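Local coordinates for protein putative type 11 methyltransferase (Sulfolobus solfataricus, PDB 3I9F) that probably transfers methyl groups from S-adenosylmethionine to a substrate not yet identified, and binds zinc ions in the crystal, at residues B[110-115]-B[127-133]. Numbering follows the deposited sequence.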
# COMPACT_ATOMS: atom_id res chain seq x y z
N ILE B 110 4.53 21.62 -5.42
CA ILE B 110 5.98 21.63 -5.39
C ILE B 110 6.51 22.63 -4.37
O ILE B 110 6.16 23.80 -4.41
CB ILE B 110 6.59 22.06 -6.76
CG1 ILE B 110 6.09 21.16 -7.91
CG2 ILE B 110 8.13 22.08 -6.70
CD1 ILE B 110 6.01 19.71 -7.58
N ILE B 111 7.36 22.16 -3.47
CA ILE B 111 8.24 23.00 -2.69
C ILE B 111 9.67 22.58 -2.98
O ILE B 111 9.98 21.40 -2.96
CB ILE B 111 7.97 22.87 -1.19
CG1 ILE B 111 6.52 23.30 -0.89
CG2 ILE B 111 8.94 23.73 -0.40
CD1 ILE B 111 6.02 22.88 0.50
N ASP B 112 10.54 23.54 -3.28
CA ASP B 112 11.94 23.26 -3.47
C ASP B 112 12.73 24.53 -3.26
O ASP B 112 12.17 25.63 -3.25
CB ASP B 112 12.22 22.72 -4.89
CG ASP B 112 13.38 21.72 -4.92
OD1 ASP B 112 14.09 21.58 -3.88
OD2 ASP B 112 13.58 21.03 -5.95
N TRP B 113 14.04 24.33 -3.13
CA TRP B 113 15.02 25.36 -2.91
C TRP B 113 15.20 26.29 -4.09
O TRP B 113 15.15 25.85 -5.22
CB TRP B 113 16.35 24.71 -2.62
CG TRP B 113 16.41 24.00 -1.31
CD1 TRP B 113 16.11 22.69 -1.09
CD2 TRP B 113 16.78 24.55 -0.05
NE1 TRP B 113 16.29 22.38 0.24
CE2 TRP B 113 16.69 23.50 0.91
CE3 TRP B 113 17.21 25.80 0.37
CZ2 TRP B 113 17.03 23.68 2.25
CZ3 TRP B 113 17.53 25.99 1.72
CH2 TRP B 113 17.44 24.94 2.64
N ARG B 114 15.42 27.58 -3.87
CA ARG B 114 15.62 28.47 -5.01
C ARG B 114 16.96 28.12 -5.65
O ARG B 114 17.88 27.67 -4.98
CB ARG B 114 15.58 29.95 -4.63
CG ARG B 114 14.34 30.37 -3.88
CD ARG B 114 14.29 31.88 -3.70
NE ARG B 114 13.54 32.30 -2.51
CZ ARG B 114 12.22 32.55 -2.45
NH1 ARG B 114 11.41 32.41 -3.52
NH2 ARG B 114 11.68 32.95 -1.29
N LYS B 115 17.04 28.36 -6.95
CA LYS B 115 18.19 28.04 -7.75
C LYS B 115 19.17 29.21 -7.75
O LYS B 115 19.43 29.84 -8.78
CB LYS B 115 17.71 27.70 -9.17
CG LYS B 115 18.73 27.03 -10.08
CD LYS B 115 18.16 26.91 -11.49
CE LYS B 115 18.82 25.84 -12.33
NZ LYS B 115 18.32 25.90 -13.76
N ARG B 127 19.86 21.78 -8.15
CA ARG B 127 18.61 22.52 -7.90
C ARG B 127 17.87 22.87 -9.15
O ARG B 127 18.49 23.13 -10.18
CB ARG B 127 18.90 23.85 -7.19
CG ARG B 127 19.40 23.70 -5.80
CD ARG B 127 19.46 24.99 -5.05
NE ARG B 127 20.19 24.83 -3.81
CZ ARG B 127 20.20 25.67 -2.78
NH1 ARG B 127 19.47 26.76 -2.79
NH2 ARG B 127 20.90 25.38 -1.71
N MET B 128 16.56 22.99 -9.00
CA MET B 128 15.64 23.29 -10.07
C MET B 128 14.72 24.46 -9.69
O MET B 128 14.14 24.47 -8.61
CB MET B 128 14.76 22.07 -10.37
CG MET B 128 15.48 20.81 -10.95
SD MET B 128 14.44 19.32 -11.00
CE MET B 128 12.95 20.08 -11.61
N ASP B 129 14.53 25.40 -10.62
CA ASP B 129 13.56 26.48 -10.44
C ASP B 129 12.23 26.12 -11.08
O ASP B 129 12.09 25.05 -11.67
CB ASP B 129 14.08 27.79 -11.02
CG ASP B 129 14.47 27.66 -12.47
OD1 ASP B 129 13.87 26.79 -13.16
OD2 ASP B 129 15.37 28.40 -12.92
N GLU B 130 11.25 27.02 -10.93
CA GLU B 130 9.97 26.88 -11.62
C GLU B 130 10.13 26.42 -13.05
O GLU B 130 9.48 25.48 -13.49
CB GLU B 130 9.24 28.22 -11.68
CG GLU B 130 7.81 28.06 -12.21
CD GLU B 130 6.94 29.32 -12.12
OE1 GLU B 130 7.01 30.03 -11.09
OE2 GLU B 130 6.19 29.56 -13.10
N LYS B 131 10.96 27.12 -13.80
CA LYS B 131 11.03 26.83 -15.21
C LYS B 131 11.46 25.36 -15.42
O LYS B 131 10.92 24.66 -16.25
CB LYS B 131 11.93 27.82 -15.92
CG LYS B 131 11.96 27.62 -17.43
CD LYS B 131 12.92 28.59 -18.13
CE LYS B 131 12.81 28.47 -19.67
NZ LYS B 131 11.40 28.26 -20.20
N ASP B 132 12.42 24.90 -14.62
CA ASP B 132 12.87 23.49 -14.67
C ASP B 132 11.75 22.53 -14.33
O ASP B 132 11.59 21.50 -14.97
CB ASP B 132 14.08 23.26 -13.76
CG ASP B 132 15.32 24.06 -14.19
OD1 ASP B 132 15.62 24.06 -15.43
OD2 ASP B 132 15.99 24.67 -13.32
N TYR B 133 10.96 22.88 -13.32
CA TYR B 133 9.88 22.04 -12.90
C TYR B 133 8.90 21.91 -14.04
O TYR B 133 8.48 20.81 -14.36
CB TYR B 133 9.24 22.53 -11.60
CG TYR B 133 9.85 21.87 -10.36
CD1 TYR B 133 10.84 22.48 -9.64
CD2 TYR B 133 9.43 20.63 -9.93
CE1 TYR B 133 11.39 21.89 -8.54
CE2 TYR B 133 9.97 20.04 -8.82
CZ TYR B 133 10.96 20.67 -8.14
OH TYR B 133 11.54 20.06 -7.04
O HOH W 1 10.40 18.92 -5.00
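Lys115 reaches across to the start of helix 130-136 and shows how a side chain from the loop just beyond a strand can pair with the acids of a helix's capping box. Its CB lies 4.1 Å from Asp129 CB. CG is anti to the backbone N (chi1 -166°), and the extended chain runs on past Arg127 O. CD packs beside Asp129 OD2, CE comes near both Arg127 O and Asp132 OD2, and NZ ends 2.7 Å from Asp132 OD2 in a salt bridge that uses the syn lone pair; Asp129 OD2 is a longer ionic partner. Asp129 and Asp132 form a capping box: Asp132 N donates to Asp129 OD1 at 2.8 Å, and Asp129 N returns a bond to Asp132 OD2. That oxygen therefore accepts from two donors, and the lysine probably offsets some of the negative charge gathered at the cap.

Deeper in, Tyr133 is clamped between Ile110 CG2, 3.5 Å from the ring centroid in a CH-pi contact, and Met128 CE over the opposite face. Its OH donates to Asp112 OD2 at 2.5 Å, approaching from above the carboxylate plane, and a water links the same hydroxyl to Ile111 O. His86 is a second partner of Asp112 OD2. At the other end Arg127 NH1 gives Arg114 O a nearly straight 2.9 Å bond in the guanidinium plane, while Trp113 CB lies over one guanidinium face; NH2 bonds to the carbonyls of Ile120 and Pro122, within the connection between the segments.

The contact thus seats the first turn of helix 130-136 against the C-terminal end of strand 106-113, in a Rossmann-like methyltransferase sheet. That strand runs between parallel strand 76-82 and antiparallel strand 152-159, whose Phe153 also touches Tyr133.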